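CrmK (Actinoalloteichus sp. WH1-2216-6, PDB 5I1V) is a flavoenzyme oxidase with covalently bound FAD that takes part in recycling shunt products during caerulomycin biosynthesis. Local coordinates at residues E156-D161 with V166-A171; H224-S229 with W297-L302; D453-E458 with V464-I469. One frame throughout, in Å; residues are numbered along the deposited sequence.

How the contacts relate
The three contacts follow one another along the chain without touching: the nearest atoms of contacts 1 and 2 are about 35 Å apart, and those of contacts 1 and 3 about 18 Å. Contact 1 is a beta hairpin at the margin of the sheet in the FAD-binding region, partly buried and held by four backbone hydrogen bonds. Contact 2, on the opposite side of the chain's centre, is buried and purely apolar, a helix laid on the large antiparallel sheet. Contact 3, partly buried, also meets through carbon atoms, but in a loop and helix start of the berberine-like region. No secondary-structure element is common to any two of them.

Contact 1: E156-D161 with V166-A171; sequences EVVVVD and VSTVVA
Strands 156-160 and 166-171 run antiparallel, their axes at 149° and 4.6 Å apart at closest approach, with Val157 opposite Val169 and Val159 opposite Ser167 as hydrogen-bonded pairs. Each pair is closed in both directions: Val157 N reaches Val169 O at 2.9 Å and Val159 N reaches Ser167 O at 2.8 Å, while Val169 N and Ser167 N bond back to Val157 O and Val159 O. Alternating with them, Glu156-Val170, Val158-Thr168 and Val160-Val166 are non-hydrogen-bonded pairs whose side chains share one face. On that face Val158 CG1 presses on Val166 CG1 at 3.4 Å, tighter than usual van der Waals contact. Glu156 lays its aliphatic part against Thr168, CG to CG2 at 3.4 Å, and also meets Val170 CG2 4.0 Å from CG. With CG opposite the backbone N (chi1 -177°) and the chain extended beyond it, the Glu156 carboxylate is set beside these methyl groups, where OE1 takes a salt bridge from Arg199 and hydrogen bonds with Thr198 and Thr40. Replacing Glu156 by an alanine would probably leave Arg199 without its carboxylate mate and Thr198 without this partner, and open a gap beside Thr168 CG2. On the other face, which also carries Val157, Val159 CG2 lies 4.2 Å from Val169 CG1, a diagonal contact. Helix 40-52 packs on the Val158 face, whereas Val169 turns to Leu182 of helix 180-185. The five-residue connection and alternating pair types define a beta hairpin, at the margin of the five-stranded antiparallel sheet in the FAD-binding region of this PCMH-type oxidoreductase; Val157 has its side chain about 7 Å from the bound FAD.

Contact 2: H224-S229 with W297-L302; sequences HVARVS and WFLAEL
Ala226 and Val228 meet Leu299 where helix 291-303 packs on the large antiparallel sheet, an alpha-on-beta layer in which strand 222-231 supplies alternate side chains. Ala226 comes first, its CB pointing at the helix and lying 4.2 Å from Leu299 CD1. Arg227, next in sequence, has its CB directed away from the helix, and its side chain packs on Pro333 of the second subunit, so the two sides of this strand serve different neighbours. Val228 returns to the helix side. The strand itself is fixed in the sheet by backbone hydrogen bonds, Ala226 with Ala282 and Arg227 with Thr313, on the two flanking strands. From the helix, Leu299 thus straddles two strand residues, one methyl to each, while Met280 and Leu312 of those flanking strands also touch it. The CA atoms of Ala226 and Leu299 are 8.8 Å apart, and the 104 Å² buried between the segments is modest, consistent with a contact made by a single leucine. With CG opposite the carbonyl carbon (chi1 -66°) and CD1 extended (chi2 174°), the two methyls go to separate partners, and the Val228 and Leu299 side chains run alongside each other, heading opposite ways, with Val228 CG2 stopping 3.9 Å from Leu299 CD2.

Contact 3: D453-E458 with V464-I469; sequences DLADPE and VPWHTI
In the berberine-like region, Leu454 and Ala455, at the end of a short 3-10 segment, pack against Trp466 and Ile469 of the helix that begins just after its N-cap, Pro465. The backbones come closest at Leu454 and Trp466, whose CA atoms lie 5.3 Å apart. Their CB atoms are 4.3 Å from each other, and Trp466 CB also sits 4.0 Å from the carbonyl O of Leu454. One helical turn further on, Ile469 gives its branch methyl: CG2 meets Leu454 CD1 at 3.9 Å, with the two side chains crossing at a slant. Leu454 therefore touches both residues, and the helical spacing of three positions places Trp466 and Ile469 on the same side of the helix.

The Trp466 CB faces the 3-10 segment, but the indole ends up turned off from it. Its chi1 of 64° puts CG between the backbone N and the carbonyl carbon and swings the indole past Ala455, whose CB approaches CD1 obliquely at 3.8 Å. The indole stacks on the ring of Phe495, which Ala455 also touches. Beyond the contact, the chain leaving the 3-10 segment is shaped by an Asx turn, with Asp456 OD1 accepting from Glu458 N at 3.0 Å from above the carboxylate plane. Asn460 ND2 bonds to both Leu454 O and Val464 O and so ties the two segments together through one amide.

Around these residues Leu454 reaches Tyr470 of helix 466-471 and Val435 of a loop, while Ile469 bonds through its backbone to Ala445, directly after strand 442-444.

Contact 1: E156-D161 with V166-A171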
ATOM      1  N   GLU A 156       0.570   1.873 -27.233  1.00 17.09           N
ATOM      2  CA  GLU A 156       1.178   0.788 -27.939  1.00 17.69           C
ATOM      3  C   GLU A 156       0.368  -0.441 -27.639  1.00 18.34           C
ATOM      4  O   GLU A 156       0.122  -0.758 -26.480  1.00 17.60           O
ATOM      5  CB  GLU A 156       2.634   0.595 -27.503  1.00 19.24           C
ATOM      6  CG  GLU A 156       3.330  -0.485 -28.265  1.00 20.26           C
ATOM      7  CD  GLU A 156       4.743  -0.724 -27.757  1.00 25.31           C
ATOM      8  OE1 GLU A 156       4.929  -1.403 -26.724  1.00 24.06           O
ATOM      9  OE2 GLU A 156       5.675  -0.229 -28.417  1.00 31.15           O
ATOM     10  N   VAL A 157      -0.129  -1.094 -28.681  1.00 17.10           N
ATOM     11  CA  VAL A 157      -1.007  -2.240 -28.556  1.00 16.88           C
ATOM     12  C   VAL A 157      -0.544  -3.386 -29.433  1.00 18.42           C
ATOM     13  O   VAL A 157      -0.207  -3.176 -30.611  1.00 17.74           O
ATOM     14  CB  VAL A 157      -2.408  -1.881 -29.034  1.00 18.37           C
ATOM     15  CG1 VAL A 157      -3.439  -2.857 -28.542  1.00 19.57           C
ATOM     16  CG2 VAL A 157      -2.789  -0.485 -28.560  1.00 19.59           C
ATOM     17  N   VAL A 158      -0.543  -4.587 -28.865  1.00 16.54           N
ATOM     18  CA  VAL A 158      -0.299  -5.791 -29.602  1.00 17.58           C
ATOM     19  C   VAL A 158      -1.628  -6.278 -30.127  1.00 18.36           C
ATOM     20  O   VAL A 158      -2.549  -6.554 -29.357  1.00 18.91           O
ATOM     21  CB  VAL A 158       0.354  -6.844 -28.683  1.00 18.28           C
ATOM     22  CG1 VAL A 158       0.510  -8.173 -29.385  1.00 19.13           C
ATOM     23  CG2 VAL A 158       1.722  -6.354 -28.237  1.00 18.22           C
ATOM     24  N   VAL A 159      -1.692  -6.413 -31.434  1.00 17.10           N
ATOM     25  CA  VAL A 159      -2.942  -6.709 -32.135  1.00 19.22           C
ATOM     26  C   VAL A 159      -2.768  -7.925 -33.072  1.00 20.15           C
ATOM     27  O   VAL A 159      -1.643  -8.303 -33.395  1.00 20.15           O
ATOM     28  CB  VAL A 159      -3.442  -5.543 -32.968  1.00 18.67           C
ATOM     29  CG1 VAL A 159      -3.929  -4.405 -32.109  1.00 19.25           C
ATOM     30  CG2 VAL A 159      -2.378  -5.065 -33.982  1.00 19.15           C
ATOM     31  N   VAL A 160      -3.889  -8.525 -33.454  1.00 20.31           N
ATOM     32  CA  VAL A 160      -3.955  -9.750 -34.253  1.00 21.63           C
ATOM     33  C   VAL A 160      -4.812  -9.527 -35.502  1.00 23.49           C
ATOM     34  O   VAL A 160      -5.986  -9.174 -35.409  1.00 22.08           O
ATOM     35  CB  VAL A 160      -4.587 -10.895 -33.453  1.00 22.23           C
ATOM     36  CG1 VAL A 160      -4.511 -12.211 -34.231  1.00 21.13           C
ATOM     37  CG2 VAL A 160      -3.938 -11.011 -32.072  1.00 22.41           C
ATOM     38  N   ASP A 161      -4.230  -9.701 -36.670  1.00 25.07           N
ATOM     39  CA  ASP A 161      -5.009  -9.493 -37.918  1.00 28.05           C
ATOM     40  C   ASP A 161      -5.858 -10.692 -38.270  1.00 28.83           C
ATOM     41  O   ASP A 161      -5.826 -11.673 -37.551  1.00 27.56           O
ATOM     42  CB  ASP A 161      -4.105  -9.062 -39.070  1.00 32.61           C
ATOM     43  CG  ASP A 161      -3.323 -10.189 -39.703  1.00 35.58           C
ATOM     44  OD1 ASP A 161      -3.492 -11.382 -39.357  1.00 37.78           O
ATOM     45  OD2 ASP A 161      -2.510  -9.850 -40.596  1.00 40.23           O
ATOM     46  N   VAL A 166       0.403 -11.553 -35.581  1.00 25.88           N
ATOM     47  CA  VAL A 166       0.440 -10.645 -34.414  1.00 26.89           C
ATOM     48  C   VAL A 166       1.472  -9.531 -34.649  1.00 28.42           C
ATOM     49  O   VAL A 166       2.613  -9.782 -35.018  1.00 27.74           O
ATOM     50  CB  VAL A 166       0.738 -11.408 -33.108  1.00 26.91           C
ATOM     51  CG1 VAL A 166       0.686 -10.486 -31.895  1.00 26.22           C
ATOM     52  CG2 VAL A 166      -0.248 -12.535 -32.899  1.00 26.70           C
ATOM     53  N   SER A 167       1.064  -8.283 -34.489  1.00 29.25           N
ATOM     54  CA  SER A 167       2.003  -7.192 -34.589  1.00 29.23           C
ATOM     55  C   SER A 167       1.733  -6.120 -33.519  1.00 26.81           C
ATOM     56  O   SER A 167       0.812  -6.254 -32.692  1.00 24.26           O
ATOM     57  CB  SER A 167       2.006  -6.634 -36.012  1.00 32.83           C
ATOM     58  OG  SER A 167       0.754  -6.149 -36.321  1.00 37.83           O
ATOM     59  N   THR A 168       2.633  -5.166 -33.444  1.00 25.49           N
ATOM     60  CA  THR A 168       2.576  -4.092 -32.485  1.00 28.61           C
ATOM     61  C   THR A 168       2.361  -2.805 -33.225  1.00 29.95           C
ATOM     62  O   THR A 168       3.056  -2.513 -34.225  1.00 30.66           O
ATOM     63  CB  THR A 168       3.874  -3.967 -31.692  1.00 31.98           C
ATOM     64  OG1 THR A 168       4.234  -5.251 -31.144  1.00 34.52           O
ATOM     65  CG2 THR A 168       3.662  -2.994 -30.537  1.00 32.81           C
ATOM     66  N   VAL A 169       1.446  -2.007 -32.725  1.00 23.25           N
ATOM     67  CA  VAL A 169       1.197  -0.721 -33.324  1.00 24.27           C
ATOM     68  C   VAL A 169       1.217   0.345 -32.248  1.00 22.85           C
ATOM     69  O   VAL A 169       0.790   0.115 -31.127  1.00 21.31           O
ATOM     70  CB  VAL A 169      -0.116  -0.705 -34.137  1.00 26.14           C
ATOM     71  CG1 VAL A 169      -0.092  -1.772 -35.219  1.00 30.00           C
ATOM     72  CG2 VAL A 169      -1.326  -0.955 -33.276  1.00 28.00           C
ATOM     73  N   VAL A 170       1.648   1.525 -32.619  1.00 21.23           N
ATOM     74  CA  VAL A 170       1.516   2.687 -31.757  1.00 21.18           C
ATOM     75  C   VAL A 170       0.464   3.576 -32.392  1.00 23.13           C
ATOM     76  O   VAL A 170       0.547   3.948 -33.574  1.00 18.21           O
ATOM     77  CB  VAL A 170       2.837   3.439 -31.622  1.00 22.39           C
ATOM     78  CG1 VAL A 170       2.636   4.789 -30.946  1.00 22.45           C
ATOM     79  CG2 VAL A 170       3.844   2.586 -30.838  1.00 23.11           C
ATOM     80  N   ALA A 171      -0.563   3.869 -31.625  1.00 18.87           N
ATOM     81  CA  ALA A 171      -1.639   4.706 -32.119  1.00 22.23           C
ATOM     82  C   ALA A 171      -1.605   6.026 -31.332  1.00 21.67           C
ATOM     83  O   ALA A 171      -1.537   6.023 -30.104  1.00 19.07           O
ATOM     84  CB  ALA A 171      -2.970   4.016 -31.918  1.00 22.50           C
TER

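Contact 2: H224-S229 with W297-L302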
ATOM      1  N   HIS A 224      -7.047  21.829   2.153  1.00 25.71           N
ATOM      2  CA  HIS A 224      -7.791  21.714   3.403  1.00 26.37           C
ATOM      3  C   HIS A 224      -8.670  20.476   3.286  1.00 28.70           C
ATOM      4  O   HIS A 224      -9.390  20.313   2.281  1.00 28.72           O
ATOM      5  CB  HIS A 224      -8.717  22.918   3.602  1.00 29.53           C
ATOM      6  CG  HIS A 224      -8.005  24.218   3.797  1.00 32.84           C
ATOM      7  ND1 HIS A 224      -7.246  24.487   4.915  1.00 36.33           N
ATOM      8  CD2 HIS A 224      -7.943  25.326   3.025  1.00 34.52           C
ATOM      9  CE1 HIS A 224      -6.741  25.706   4.819  1.00 38.44           C
ATOM     10  NE2 HIS A 224      -7.150  26.236   3.683  1.00 37.70           N
ATOM     11  N   VAL A 225      -8.668  19.639   4.322  1.00 26.39           N
ATOM     12  CA  VAL A 225      -9.333  18.361   4.289  1.00 25.16           C
ATOM     13  C   VAL A 225     -10.326  18.343   5.451  1.00 28.53           C
ATOM     14  O   VAL A 225     -10.049  18.862   6.507  1.00 31.59           O
ATOM     15  CB  VAL A 225      -8.325  17.203   4.433  1.00 27.45           C
ATOM     16  CG1 VAL A 225      -9.058  15.870   4.465  1.00 26.99           C
ATOM     17  CG2 VAL A 225      -7.264  17.223   3.295  1.00 28.88           C
ATOM     18  N   ALA A 226     -11.507  17.808   5.216  1.00 29.25           N
ATOM     19  CA  ALA A 226     -12.489  17.627   6.258  1.00 30.72           C
ATOM     20  C   ALA A 226     -12.988  16.198   6.197  1.00 31.27           C
ATOM     21  O   ALA A 226     -13.350  15.697   5.125  1.00 29.99           O
ATOM     22  CB  ALA A 226     -13.650  18.599   6.069  1.00 29.58           C
ATOM     23  N   ARG A 227     -13.025  15.553   7.349  1.00 28.02           N
ATOM     24  CA  ARG A 227     -13.479  14.189   7.438  1.00 32.38           C
ATOM     25  C   ARG A 227     -14.617  14.251   8.463  1.00 31.23           C
ATOM     26  O   ARG A 227     -14.484  14.828   9.534  1.00 30.26           O
ATOM     27  CB  ARG A 227     -12.339  13.271   7.839  1.00 38.60           C
ATOM     28  CG  ARG A 227     -11.034  13.608   7.077  1.00 46.96           C
ATOM     29  CD  ARG A 227     -10.290  12.406   6.505  1.00 50.92           C
ATOM     30  NE  ARG A 227      -9.817  11.544   7.579  1.00 58.41           N
ATOM     31  CZ  ARG A 227      -9.974  10.219   7.650  1.00 68.94           C
ATOM     32  NH1 ARG A 227     -10.557   9.526   6.666  1.00 67.06           N
ATOM     33  NH2 ARG A 227      -9.513   9.568   8.720  1.00 73.97           N
ATOM     34  N   VAL A 228     -15.758  13.743   8.058  1.00 33.91           N
ATOM     35  CA  VAL A 228     -16.996  13.927   8.782  1.00 29.48           C
ATOM     36  C   VAL A 228     -17.601  12.560   8.975  1.00 30.72           C
ATOM     37  O   VAL A 228     -17.497  11.735   8.106  1.00 29.75           O
ATOM     38  CB  VAL A 228     -17.925  14.809   7.960  1.00 30.87           C
ATOM     39  CG1 VAL A 228     -19.195  15.137   8.727  1.00 30.42           C
ATOM     40  CG2 VAL A 228     -17.229  16.099   7.611  1.00 32.86           C
ATOM     41  N   SER A 229     -18.250  12.305  10.109  1.00 30.63           N
ATOM     42  CA  SER A 229     -19.054  11.098  10.266  1.00 31.77           C
ATOM     43  C   SER A 229     -20.332  11.413  11.026  1.00 31.81           C
ATOM     44  O   SER A 229     -20.330  12.270  11.902  1.00 29.89           O
ATOM     45  CB  SER A 229     -18.277  10.031  11.024  1.00 36.45           C
ATOM     46  OG  SER A 229     -17.703  10.606  12.171  1.00 37.58           O
ATOM     47  N   TRP A 297     -18.884  26.746   4.546  1.00 31.30           N
ATOM     48  CA  TRP A 297     -20.194  26.956   3.914  1.00 33.23           C
ATOM     49  C   TRP A 297     -20.778  25.656   3.457  1.00 33.22           C
ATOM     50  O   TRP A 297     -21.978  25.401   3.639  1.00 29.74           O
ATOM     51  CB  TRP A 297     -20.139  27.906   2.705  1.00 34.22           C
ATOM     52  CG  TRP A 297     -19.773  29.294   3.062  1.00 37.47           C
ATOM     53  CD1 TRP A 297     -19.939  29.909   4.286  1.00 39.70           C
ATOM     54  CD2 TRP A 297     -19.178  30.264   2.199  1.00 38.43           C
ATOM     55  NE1 TRP A 297     -19.453  31.196   4.229  1.00 42.64           N
ATOM     56  CE2 TRP A 297     -18.984  31.440   2.961  1.00 41.67           C
ATOM     57  CE3 TRP A 297     -18.789  30.257   0.852  1.00 40.61           C
ATOM     58  CZ2 TRP A 297     -18.409  32.601   2.414  1.00 46.40           C
ATOM     59  CZ3 TRP A 297     -18.197  31.407   0.312  1.00 42.20           C
ATOM     60  CH2 TRP A 297     -18.036  32.567   1.087  1.00 44.16           C
ATOM     61  N   PHE A 298     -19.922  24.827   2.859  1.00 28.58           N
ATOM     62  CA  PHE A 298     -20.368  23.539   2.372  1.00 29.42           C
ATOM     63  C   PHE A 298     -20.819  22.665   3.550  1.00 29.97           C
ATOM     64  O   PHE A 298     -21.913  22.136   3.534  1.00 30.52           O
ATOM     65  CB  PHE A 298     -19.257  22.878   1.530  1.00 29.12           C
ATOM     66  CG  PHE A 298     -19.477  21.418   1.269  1.00 27.37           C
ATOM     67  CD1 PHE A 298     -20.513  21.014   0.472  1.00 26.95           C
ATOM     68  CD2 PHE A 298     -18.598  20.445   1.791  1.00 27.84           C
ATOM     69  CE1 PHE A 298     -20.732  19.657   0.228  1.00 29.51           C
ATOM     70  CE2 PHE A 298     -18.796  19.101   1.533  1.00 27.21           C
ATOM     71  CZ  PHE A 298     -19.866  18.706   0.756  1.00 27.28           C
ATOM     72  N   LEU A 299     -19.992  22.561   4.586  1.00 30.24           N
ATOM     73  CA  LEU A 299     -20.308  21.727   5.731  1.00 32.55           C
ATOM     74  C   LEU A 299     -21.616  22.207   6.435  1.00 31.55           C
ATOM     75  O   LEU A 299     -22.416  21.397   6.872  1.00 32.55           O
ATOM     76  CB  LEU A 299     -19.139  21.693   6.710  1.00 32.87           C
ATOM     77  CG  LEU A 299     -17.846  21.026   6.210  1.00 35.43           C
ATOM     78  CD1 LEU A 299     -16.770  21.213   7.255  1.00 36.29           C
ATOM     79  CD2 LEU A 299     -18.054  19.543   5.907  1.00 35.86           C
ATOM     80  N   ALA A 300     -21.840  23.514   6.490  1.00 33.45           N
ATOM     81  CA  ALA A 300     -23.098  24.052   7.055  1.00 33.94           C
ATOM     82  C   ALA A 300     -24.321  23.665   6.225  1.00 35.79           C
ATOM     83  O   ALA A 300     -25.361  23.304   6.793  1.00 33.09           O
ATOM     84  CB  ALA A 300     -23.023  25.567   7.198  1.00 36.09           C
ATOM     85  N   GLU A 301     -24.228  23.715   4.897  1.00 34.94           N
ATOM     86  CA  GLU A 301     -25.389  23.350   4.070  1.00 38.79           C
ATOM     87  C   GLU A 301     -25.798  21.899   4.266  1.00 37.73           C
ATOM     88  O   GLU A 301     -26.992  21.571   4.287  1.00 36.84           O
ATOM     89  CB  GLU A 301     -25.151  23.556   2.579  1.00 43.21           C
ATOM     90  CG  GLU A 301     -25.155  25.002   2.127  1.00 48.70           C
ATOM     91  CD  GLU A 301     -25.757  25.215   0.742  1.00 53.32           C
ATOM     92  OE1 GLU A 301     -26.488  24.337   0.208  1.00 54.63           O
ATOM     93  OE2 GLU A 301     -25.501  26.299   0.178  1.00 62.29           O
ATOM     94  N   LEU A 302     -24.814  21.013   4.399  1.00 37.46           N
ATOM     95  CA  LEU A 302     -25.128  19.609   4.639  1.00 37.47           C
ATOM     96  C   LEU A 302     -25.998  19.410   5.831  1.00 35.60           C
ATOM     97  O   LEU A 302     -26.824  18.506   5.838  1.00 39.56           O
ATOM     98  CB  LEU A 302     -23.868  18.790   4.890  1.00 37.11           C
ATOM     99  CG  LEU A 302     -23.011  18.502   3.672  1.00 36.90           C
ATOM    100  CD1 LEU A 302     -22.013  17.412   4.050  1.00 37.79           C
ATOM    101  CD2 LEU A 302     -23.850  18.064   2.499  1.00 37.78           C
TER

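Contact 3: D453-E458 with V464-I469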
ATOM      1  N   ASP A 453     -24.853  -8.301 -13.891  1.00 28.14           N
ATOM      2  CA  ASP A 453     -26.316  -8.226 -13.654  1.00 29.65           C
ATOM      3  C   ASP A 453     -27.024  -7.313 -14.668  1.00 31.34           C
ATOM      4  O   ASP A 453     -28.208  -7.522 -14.913  1.00 29.67           O
ATOM      5  CB  ASP A 453     -26.652  -7.788 -12.226  1.00 29.84           C
ATOM      6  CG  ASP A 453     -26.104  -8.748 -11.154  1.00 32.67           C
ATOM      7  OD1 ASP A 453     -25.771  -9.902 -11.489  1.00 32.31           O
ATOM      8  OD2 ASP A 453     -25.994  -8.342  -9.967  1.00 32.32           O
ATOM      9  N   LEU A 454     -26.317  -6.359 -15.310  1.00 27.88           N
ATOM     10  CA  LEU A 454     -26.974  -5.480 -16.299  1.00 28.44           C
ATOM     11  C   LEU A 454     -27.305  -6.222 -17.575  1.00 30.39           C
ATOM     12  O   LEU A 454     -28.041  -5.725 -18.378  1.00 30.86           O
ATOM     13  CB  LEU A 454     -26.194  -4.181 -16.600  1.00 28.13           C
ATOM     14  CG  LEU A 454     -25.786  -3.277 -15.430  1.00 31.89           C
ATOM     15  CD1 LEU A 454     -25.157  -1.970 -15.907  1.00 34.46           C
ATOM     16  CD2 LEU A 454     -26.902  -2.999 -14.448  1.00 31.73           C
ATOM     17  N   ALA A 455     -26.758  -7.416 -17.772  1.00 33.03           N
ATOM     18  CA  ALA A 455     -27.130  -8.231 -18.920  1.00 36.30           C
ATOM     19  C   ALA A 455     -28.024  -9.401 -18.499  1.00 35.92           C
ATOM     20  O   ALA A 455     -28.316 -10.288 -19.301  1.00 40.48           O
ATOM     21  CB  ALA A 455     -25.881  -8.735 -19.632  1.00 35.27           C
ATOM     22  N   ASP A 456     -28.433  -9.412 -17.235  1.00 33.95           N
ATOM     23  CA  ASP A 456     -29.198 -10.530 -16.672  1.00 37.82           C
ATOM     24  C   ASP A 456     -30.669 -10.129 -16.709  1.00 36.54           C
ATOM     25  O   ASP A 456     -31.043  -9.205 -16.000  1.00 33.16           O
ATOM     26  CB  ASP A 456     -28.796 -10.768 -15.232  1.00 36.48           C
ATOM     27  CG  ASP A 456     -29.441 -11.996 -14.640  1.00 36.54           C
ATOM     28  OD1 ASP A 456     -30.543 -12.384 -15.076  1.00 38.27           O
ATOM     29  OD2 ASP A 456     -28.857 -12.568 -13.720  1.00 33.32           O
ATOM     30  N   PRO A 457     -31.504 -10.827 -17.509  1.00 41.66           N
ATOM     31  CA  PRO A 457     -32.895 -10.345 -17.616  1.00 40.33           C
ATOM     32  C   PRO A 457     -33.731 -10.437 -16.314  1.00 40.42           C
ATOM     33  O   PRO A 457     -34.755  -9.823 -16.227  1.00 38.54           O
ATOM     34  CB  PRO A 457     -33.502 -11.182 -18.750  1.00 44.00           C
ATOM     35  CG  PRO A 457     -32.422 -12.089 -19.254  1.00 45.73           C
ATOM     36  CD  PRO A 457     -31.220 -11.989 -18.371  1.00 42.83           C
ATOM     37  N   GLU A 458     -33.273 -11.152 -15.296  1.00 40.64           N
ATOM     38  CA  GLU A 458     -33.923 -11.092 -13.999  1.00 40.62           C
ATOM     39  C   GLU A 458     -33.713  -9.773 -13.243  1.00 40.67           C
ATOM     40  O   GLU A 458     -34.572  -9.401 -12.458  1.00 40.93           O
ATOM     41  CB  GLU A 458     -33.451 -12.246 -13.121  1.00 46.63           C
ATOM     42  CG  GLU A 458     -33.916 -12.126 -11.671  1.00 51.51           C
ATOM     43  CD  GLU A 458     -33.628 -13.357 -10.839  1.00 54.85           C
ATOM     44  OE1 GLU A 458     -33.104 -14.360 -11.382  1.00 59.14           O
ATOM     45  OE2 GLU A 458     -33.924 -13.308  -9.627  1.00 56.35           O
ATOM     46  N   VAL A 464     -33.131  -1.998 -21.970  1.00 36.38           N
ATOM     47  CA  VAL A 464     -31.960  -1.279 -22.451  1.00 36.26           C
ATOM     48  C   VAL A 464     -30.735  -2.206 -22.272  1.00 33.56           C
ATOM     49  O   VAL A 464     -30.515  -2.736 -21.181  1.00 30.69           O
ATOM     50  CB  VAL A 464     -31.818   0.088 -21.755  1.00 37.56           C
ATOM     51  CG1 VAL A 464     -30.507   0.744 -22.115  1.00 39.13           C
ATOM     52  CG2 VAL A 464     -32.957   1.019 -22.182  1.00 40.56           C
ATOM     53  N   PRO A 465     -29.953  -2.425 -23.351  1.00 32.81           N
ATOM     54  CA  PRO A 465     -28.873  -3.406 -23.256  1.00 32.03           C
ATOM     55  C   PRO A 465     -27.720  -2.888 -22.414  1.00 29.95           C
ATOM     56  O   PRO A 465     -27.562  -1.689 -22.289  1.00 28.29           O
ATOM     57  CB  PRO A 465     -28.456  -3.635 -24.712  1.00 31.05           C
ATOM     58  CG  PRO A 465     -29.000  -2.514 -25.483  1.00 33.03           C
ATOM     59  CD  PRO A 465     -30.151  -1.954 -24.729  1.00 33.19           C
ATOM     60  N   TRP A 466     -26.945  -3.797 -21.831  1.00 29.50           N
ATOM     61  CA  TRP A 466     -25.759  -3.429 -21.044  1.00 28.67           C
ATOM     62  C   TRP A 466     -24.908  -2.413 -21.801  1.00 27.14           C
ATOM     63  O   TRP A 466     -24.477  -1.436 -21.226  1.00 28.45           O
ATOM     64  CB  TRP A 466     -24.919  -4.662 -20.647  1.00 28.23           C
ATOM     65  CG  TRP A 466     -24.312  -5.420 -21.823  1.00 29.63           C
ATOM     66  CD1 TRP A 466     -24.905  -6.415 -22.541  1.00 31.31           C
ATOM     67  CD2 TRP A 466     -23.038  -5.205 -22.423  1.00 27.88           C
ATOM     68  NE1 TRP A 466     -24.082  -6.826 -23.536  1.00 32.13           N
ATOM     69  CE2 TRP A 466     -22.930  -6.094 -23.501  1.00 29.03           C
ATOM     70  CE3 TRP A 466     -21.976  -4.338 -22.158  1.00 27.70           C
ATOM     71  CZ2 TRP A 466     -21.802  -6.166 -24.307  1.00 29.04           C
ATOM     72  CZ3 TRP A 466     -20.846  -4.394 -22.984  1.00 28.20           C
ATOM     73  CH2 TRP A 466     -20.776  -5.302 -24.042  1.00 29.41           C
ATOM     74  N   HIS A 467     -24.690  -2.605 -23.085  1.00 27.16           N
ATOM     75  CA  HIS A 467     -23.715  -1.734 -23.767  1.00 28.58           C
ATOM     76  C   HIS A 467     -24.155  -0.264 -23.955  1.00 27.52           C
ATOM     77  O   HIS A 467     -23.343   0.646 -24.023  1.00 25.33           O
ATOM     78  CB  HIS A 467     -23.246  -2.342 -25.083  1.00 28.56           C
ATOM     79  CG  HIS A 467     -24.352  -2.870 -25.932  1.00 31.46           C
ATOM     80  ND1 HIS A 467     -25.133  -2.052 -26.714  1.00 31.34           N
ATOM     81  CD2 HIS A 467     -24.819  -4.130 -26.115  1.00 32.10           C
ATOM     82  CE1 HIS A 467     -26.004  -2.793 -27.377  1.00 33.79           C
ATOM     83  NE2 HIS A 467     -25.829  -4.054 -27.033  1.00 32.93           N
ATOM     84  N   THR A 468     -25.450  -0.031 -24.063  1.00 25.19           N
ATOM     85  CA  THR A 468     -25.942   1.325 -24.007  1.00 27.34           C
ATOM     86  C   THR A 468     -25.715   2.023 -22.694  1.00 25.71           C
ATOM     87  O   THR A 468     -25.363   3.219 -22.659  1.00 25.70           O
ATOM     88  CB  THR A 468     -27.437   1.303 -24.309  1.00 28.29           C
ATOM     89  OG1 THR A 468     -27.563   0.720 -25.606  1.00 26.62           O
ATOM     90  CG2 THR A 468     -28.012   2.707 -24.231  1.00 28.89           C
ATOM     91  N   ILE A 469     -25.926   1.281 -21.614  1.00 26.20           N
ATOM     92  CA  ILE A 469     -25.753   1.799 -20.293  1.00 25.81           C
ATOM     93  C   ILE A 469     -24.291   2.215 -20.031  1.00 24.96           C
ATOM     94  O   ILE A 469     -24.057   3.206 -19.361  1.00 22.06           O
ATOM     95  CB  ILE A 469     -26.209   0.788 -19.243  1.00 29.40           C
ATOM     96  CG1 ILE A 469     -27.725   0.630 -19.346  1.00 31.33           C
ATOM     97  CG2 ILE A 469     -25.848   1.288 -17.854  1.00 29.84           C
ATOM     98  CD1 ILE A 469     -28.259  -0.632 -18.738  1.00 32.39           C
TER